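Local coordinates for protein phenylalanine hydroxylase (Colwellia psychrerythraea, PDB 2V27) that probably hydroxylates L-phenylalanine to L-tyrosine, using an active-site iron, molecular oxygen and a tetrahydrobiopterin cofactor, at residues N25-E30 with R107-M112; D45-G50 with C128-N133. All coordinates share one frame; numbering follows the deposited sequence.

How the contacts relate
Both contacts pack one of two successive helices, 22-38 and 45-54, against chain near the iron site, and their segments alternate along the sequence. Contact 1, partly buried, joins helix 22-38 to the loop that leads toward helix 120-131; contact 2, buried, joins helix 45-54 to the end of that same helix 120-131. This helix carries His122 and His127, which with Glu167 hold the iron. In contact 1 the side chain of Arg107 is about 10 Å from the bound iron(III) ion. In contact 2 the side chain of Pro129 is about 11 Å from the bound iron(III) ion. The contact centres are 23 Å apart and their nearest atoms about 8 Å, so they do not touch.

Contact 1 (N25-E30 with R107-M112); sequences NLIWQE and RSREEM
A bidentate salt bridge between Glu30 of helix 22-38 and Arg109 ties this helix to the loop after strand 99-103. Arg109 NH1 gives a hydrogen bond of 2.8 Å to Glu30 OE1, reaching it on the syn side but 33° out of the carboxylate plane. NH2 reaches OE2 at a modelled distance so short that its exact value is doubtful. The two flat groups are turned 51° apart, so the pair is twisted rather than coplanar. Arginine suits the spot because its guanidinium can serve several partners: NE has a second salt bridge to Glu23, Ile27 CG1 lies over one face, and Leu26 CG meets NH2 at the edge, 3.5 Å away. Next to the ion pair, branched Ile27 packs on the loop with both its arms. Its CG1 lies beside the backbone N (chi1 -69°), and CD1 beyond it comes within 3.6 Å of Arg107 O. CG2 turns to Met112, whose CE is 3.5 Å from it in one of its two conformers, so this contact is less certain. The loop is braced from within by Arg107 NH1, which bonds Met112 O at 2.8 Å, and by an ST motif in which Ser108 OG accepts from Glu111 N. Arg107 pairs with Asp119 and touches Leu31 of helix 22-38 and Phe121 of helix 120-131, so its side chain meets both helices.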
loop_
_atom_site.group_PDB
_atom_site.type_symbol
_atom_site.label_atom_id
_atom_site.label_comp_id
_atom_site.label_asym_id
_atom_site.label_seq_id
_atom_site.Cartn_x
_atom_site.Cartn_y
_atom_site.Cartn_z
ATOM N N ASN B 25 -15.100 11.502 23.871
ATOM C CA ASN B 25 -15.437 10.306 24.651
ATOM C C ASN B 25 -16.291 9.325 23.850
ATOM O O ASN B 25 -16.136 8.114 23.969
ATOM C CB ASN B 25 -16.161 10.675 25.962
ATOM C CG ASN B 25 -15.221 11.285 27.005
ATOM O OD1 ASN B 25 -13.995 10.962 27.079
ATOM N ND2 ASN B 25 -15.802 12.160 27.842
ATOM N N LEU B 26 -17.202 9.858 23.041
ATOM C CA LEU B 26 -18.014 9.025 22.168
ATOM C C LEU B 26 -17.146 8.331 21.108
ATOM O O LEU B 26 -17.400 7.157 20.810
ATOM C CB LEU B 26 -19.112 9.871 21.516
ATOM C CG LEU B 26 -20.252 9.131 20.824
ATOM C CD1 LEU B 26 -21.017 8.262 21.802
ATOM C CD2 LEU B 26 -21.218 10.179 20.208
ATOM N N ILE B 27 -16.148 9.031 20.556
ATOM C CA ILE B 27 -15.187 8.390 19.622
ATOM C C ILE B 27 -14.457 7.216 20.350
ATOM O O ILE B 27 -14.449 6.036 19.870
ATOM C CB ILE B 27 -14.218 9.420 19.050
ATOM C CG1 ILE B 27 -14.960 10.385 18.100
ATOM C CG2 ILE B 27 -13.037 8.748 18.319
ATOM C CD1 ILE B 27 -14.228 11.717 17.911
ATOM N N TRP B 28 -13.872 7.483 21.518
ATOM C CA TRP B 28 -13.330 6.365 22.320
ATOM C C TRP B 28 -14.293 5.186 22.493
ATOM O O TRP B 28 -13.932 4.025 22.297
ATOM C CB TRP B 28 -12.869 6.868 23.729
ATOM C CG TRP B 28 -12.400 5.753 24.650
ATOM C CD1 TRP B 28 -13.168 4.921 25.386
ATOM C CD2 TRP B 28 -11.039 5.339 24.857
ATOM N NE1 TRP B 28 -12.381 4.006 26.067
ATOM C CE2 TRP B 28 -11.074 4.236 25.748
ATOM C CE3 TRP B 28 -9.809 5.821 24.403
ATOM C CZ2 TRP B 28 -9.925 3.623 26.210
ATOM C CZ3 TRP B 28 -8.626 5.165 24.822
ATOM C CH2 TRP B 28 -8.710 4.088 25.734
ATOM N N GLN B 29 -15.547 5.466 22.835
ATOM C CA GLN B 29 -16.493 4.390 23.109
ATOM C C GLN B 29 -16.713 3.517 21.854
ATOM O O GLN B 29 -16.794 2.288 21.953
ATOM C CB GLN B 29 -17.839 4.973 23.542
ATOM C CG GLN B 29 -18.870 3.945 23.908
ATOM C CD GLN B 29 -20.156 4.621 24.382
ATOM O OE1 GLN B 29 -20.517 5.700 23.895
ATOM N NE2 GLN B 29 -20.843 3.990 25.316
ATOM N N GLU B 30 -16.833 4.194 20.719
ATOM C CA GLU B 30 -17.075 3.504 19.445
ATOM C C GLU B 30 -15.873 2.658 19.059
ATOM O O GLU B 30 -16.025 1.469 18.704
ATOM C CB GLU B 30 -17.437 4.497 18.341
ATOM C CG GLU B 30 -18.880 4.974 18.480
ATOM C CD GLU B 30 -19.331 5.883 17.357
ATOM O OE1 GLU B 30 -18.823 5.737 16.205
ATOM O OE2 GLU B 30 -20.204 6.744 17.635
ATOM N N ARG B 107 -8.249 10.605 17.442
ATOM C CA ARG B 107 -8.636 10.808 16.048
ATOM C C ARG B 107 -10.000 11.534 15.903
ATOM O O ARG B 107 -10.863 11.416 16.767
ATOM C CB ARG B 107 -8.674 9.440 15.334
ATOM C CG ARG B 107 -9.824 8.548 15.772
ATOM C CD ARG B 107 -9.561 7.109 15.311
ATOM N NE ARG B 107 -8.447 6.550 16.080
ATOM C CZ ARG B 107 -7.972 5.320 15.901
ATOM N NH1 ARG B 107 -8.545 4.529 14.997
ATOM N NH2 ARG B 107 -6.973 4.863 16.676
ATOM N N SER B 108 -10.173 12.242 14.779
ATOM C CA SER B 108 -11.497 12.775 14.401
ATOM C C SER B 108 -12.472 11.651 13.998
ATOM O O SER B 108 -12.055 10.545 13.647
ATOM C CB SER B 108 -11.348 13.740 13.216
ATOM O OG SER B 108 -11.057 13.005 12.008
ATOM N N ARG B 109 -13.776 11.942 14.008
ATOM C CA ARG B 109 -14.753 11.023 13.432
ATOM C C ARG B 109 -14.423 10.595 12.027
ATOM O O ARG B 109 -14.577 9.416 11.708
ATOM C CB ARG B 109 -16.158 11.615 13.440
ATOM C CG ARG B 109 -16.773 11.483 14.760
ATOM C CD ARG B 109 -18.204 11.096 14.701
ATOM N NE ARG B 109 -18.575 10.606 16.020
ATOM C CZ ARG B 109 -18.857 9.340 16.299
ATOM N NH1 ARG B 109 -18.851 8.411 15.339
ATOM N NH2 ARG B 109 -19.168 9.016 17.545
ATOM N N GLU B 110 -13.981 11.526 11.195
ATOM C CA GLU B 110 -13.678 11.207 9.807
ATOM C C GLU B 110 -12.596 10.126 9.711
ATOM O O GLU B 110 -12.676 9.275 8.836
ATOM C CB GLU B 110 -13.259 12.446 9.016
ATOM N N GLU B 111 -11.634 10.126 10.648
ATOM C CA GLU B 111 -10.519 9.161 10.638
ATOM C C GLU B 111 -10.739 7.940 11.530
ATOM O O GLU B 111 -9.769 7.269 11.882
ATOM C CB GLU B 111 -9.211 9.826 11.106
ATOM C CG GLU B 111 -8.832 11.093 10.413
ATOM C CD GLU B 111 -7.809 11.920 11.207
ATOM O OE1 GLU B 111 -6.800 12.279 10.568
ATOM O OE2 GLU B 111 -8.000 12.221 12.444
ATOM N N MET B 112 -11.986 7.664 11.906
ATOM C CA MET B 112 -12.308 6.546 12.809
ATOM C C MET B 112 -11.503 5.288 12.457
ATOM O O MET B 112 -10.750 4.750 13.268
ATOM C CB MET B 112 -13.821 6.260 12.774
ATOM C CG MET B 112 -14.391 5.396 13.901
ATOM S SD MET B 112 -14.361 6.191 15.529
ATOM C CE MET B 112 -14.085 7.895 15.067
#

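Contact 2 (D45-G50 with C128-N133); sequences DEYHEG and CPLLTN
Gly50 of helix 45-54 lies against Pro129, their CA atoms only 4.2 Å apart, and here the contact is tightest. Gly50 CA sends a C-H to Pro129 O at 3.3 Å, with an angle of 147° at the hydrogen. The same carbonyl accepts the hydroxyl of Thr132, OG1 to O 2.8 Å. Thr132 OG1 stands between its own backbone N and carbonyl carbon (chi1 70°), which brings it close to Gly50 as well. Glycine fits because the direction a side chain would take is filled by Pro129 O. Proline suits the kinked helix 120-131, where the N of residue 129 has no bond to the turn before.

Next to the glycine, the side chains of Tyr47 and Pro129 run side by side, pointing the same way, and Tyr47 CE1 comes within 3.5 Å of Pro129 CG. Leu130 crosses the tyrosine at about a right angle, its CG near the ring plane beside CD1, at 4.1 Å. Its CD2 rests on the helix backbone, 3.9 Å from Glu46 C. The phenol oxygen is satisfied by Phe125 O.

Glu46 CB packs on Leu130 CD2 at 3.9 Å. Beyond it lies the looser side, where the partly exposed Glu46 and Asn133 cross obliquely with no hydrogen bond between them; the glutamate chain bends at chi2 and carries the carboxylate away to Val230 N.

Helix 45-54 thus covers one flank of the end of helix 120-131. Leu131 and Thr132 touch helix 64-75, and Asn133 is the N-cap of helix 134-147.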
loop_
_atom_site.group_PDB
_atom_site.type_symbol
_atom_site.label_atom_id
_atom_site.label_comp_id
_atom_site.label_asym_id
_atom_site.label_seq_id
_atom_site.Cartn_x
_atom_site.Cartn_y
_atom_site.Cartn_z
ATOM N N ASP B 45 -3.847 -14.486 24.852
ATOM C CA ASP B 45 -4.235 -14.558 26.242
ATOM C C ASP B 45 -3.536 -13.518 27.129
ATOM O O ASP B 45 -4.135 -12.973 28.076
ATOM C CB ASP B 45 -3.926 -15.953 26.779
ATOM C CG ASP B 45 -4.784 -17.023 26.176
ATOM O OD1 ASP B 45 -5.725 -16.734 25.434
ATOM O OD2 ASP B 45 -4.466 -18.206 26.471
ATOM N N GLU B 46 -2.257 -13.243 26.834
ATOM C CA GLU B 46 -1.481 -12.311 27.666
ATOM C C GLU B 46 -2.097 -10.906 27.622
ATOM O O GLU B 46 -2.079 -10.166 28.597
ATOM C CB GLU B 46 -0.012 -12.269 27.215
ATOM C CG GLU B 46 0.735 -13.632 27.327
ATOM C CD GLU B 46 0.692 -14.505 26.058
ATOM O OE1 GLU B 46 -0.303 -14.444 25.298
ATOM O OE2 GLU B 46 1.737 -15.158 25.836
ATOM N N TYR B 47 -2.606 -10.548 26.443
ATOM C CA TYR B 47 -3.254 -9.274 26.218
ATOM C C TYR B 47 -4.591 -9.226 26.999
ATOM O O TYR B 47 -4.852 -8.236 27.697
ATOM C CB TYR B 47 -3.461 -9.020 24.703
ATOM C CG TYR B 47 -4.246 -7.760 24.439
ATOM C CD1 TYR B 47 -3.578 -6.522 24.300
ATOM C CD2 TYR B 47 -5.638 -7.777 24.373
ATOM C CE1 TYR B 47 -4.292 -5.351 24.040
ATOM C CE2 TYR B 47 -6.369 -6.604 24.149
ATOM C CZ TYR B 47 -5.699 -5.408 23.991
ATOM O OH TYR B 47 -6.419 -4.265 23.809
ATOM N N HIS B 48 -5.426 -10.280 26.904
ATOM C CA HIS B 48 -6.663 -10.317 27.649
ATOM C C HIS B 48 -6.417 -10.236 29.169
ATOM O O HIS B 48 -7.134 -9.496 29.860
ATOM C CB HIS B 48 -7.428 -11.568 27.303
ATOM C CG HIS B 48 -8.058 -11.513 25.946
ATOM N ND1 HIS B 48 -9.170 -10.743 25.677
ATOM C CD2 HIS B 48 -7.737 -12.133 24.783
ATOM C CE1 HIS B 48 -9.514 -10.904 24.410
ATOM N NE2 HIS B 48 -8.678 -11.762 23.851
ATOM N N GLU B 49 -5.380 -10.913 29.656
ATOM C CA GLU B 49 -4.997 -10.783 31.065
ATOM C C GLU B 49 -4.697 -9.305 31.414
ATOM O O GLU B 49 -5.187 -8.762 32.442
ATOM C CB GLU B 49 -3.771 -11.629 31.379
ATOM C CG GLU B 49 -3.379 -11.426 32.895
ATOM C CD GLU B 49 -2.181 -12.231 33.315
ATOM O OE1 GLU B 49 -1.364 -12.603 32.423
ATOM O OE2 GLU B 49 -2.080 -12.527 34.539
ATOM N N GLY B 50 -3.973 -8.616 30.523
ATOM C CA GLY B 50 -3.646 -7.213 30.724
ATOM C C GLY B 50 -4.869 -6.325 30.708
ATOM O O GLY B 50 -4.957 -5.370 31.505
ATOM N N CYS B 128 -0.899 -0.614 26.040
ATOM C CA CYS B 128 -0.826 -0.570 27.499
ATOM C C CYS B 128 -1.256 -1.902 28.183
ATOM O O CYS B 128 -0.676 -2.274 29.209
ATOM C CB CYS B 128 -1.607 0.637 28.026
ATOM S SG CYS B 128 -0.669 2.146 27.798
ATOM N N PRO B 129 -2.244 -2.636 27.644
ATOM C CA PRO B 129 -2.529 -3.886 28.363
ATOM C C PRO B 129 -1.319 -4.853 28.441
ATOM O O PRO B 129 -1.134 -5.560 29.458
ATOM C CB PRO B 129 -3.672 -4.526 27.551
ATOM C CG PRO B 129 -4.340 -3.354 26.878
ATOM C CD PRO B 129 -3.180 -2.420 26.509
ATOM N N LEU B 130 -0.485 -4.880 27.404
ATOM C CA LEU B 130 0.698 -5.715 27.466
ATOM C C LEU B 130 1.849 -5.160 28.311
ATOM O O LEU B 130 2.737 -5.923 28.728
ATOM C CB LEU B 130 1.126 -6.107 26.037
ATOM C CG LEU B 130 0.227 -7.225 25.507
ATOM C CD1 LEU B 130 0.403 -7.260 23.959
ATOM C CD2 LEU B 130 0.563 -8.558 26.103
ATOM N N LEU B 131 1.805 -3.840 28.597
ATOM C CA LEU B 131 2.801 -3.277 29.488
ATOM C C LEU B 131 2.584 -3.680 30.952
ATOM O O LEU B 131 3.464 -3.452 31.817
ATOM C CB LEU B 131 2.902 -1.745 29.352
ATOM C CG LEU B 131 3.513 -1.214 28.036
ATOM C CD1 LEU B 131 3.297 0.321 27.897
ATOM C CD2 LEU B 131 5.000 -1.544 27.953
ATOM N N THR B 132 1.439 -4.339 31.237
ATOM C CA THR B 132 1.255 -4.957 32.570
ATOM C C THR B 132 1.904 -6.354 32.648
ATOM O O THR B 132 1.963 -6.967 33.730
ATOM C CB THR B 132 -0.251 -5.129 32.965
ATOM O OG1 THR B 132 -0.847 -6.158 32.133
ATOM C CG2 THR B 132 -1.010 -3.884 32.876
ATOM N N ASN B 133 2.333 -6.887 31.484
ATOM C CA ASN B 133 2.940 -8.204 31.392
ATOM C C ASN B 133 4.459 -8.039 31.542
ATOM O O ASN B 133 5.095 -7.224 30.839
ATOM C CB ASN B 133 2.564 -8.830 30.035
ATOM C CG ASN B 133 3.226 -10.195 29.762
ATOM O OD1 ASN B 133 2.557 -11.255 29.834
ATOM N ND2 ASN B 133 4.503 -10.190 29.411
#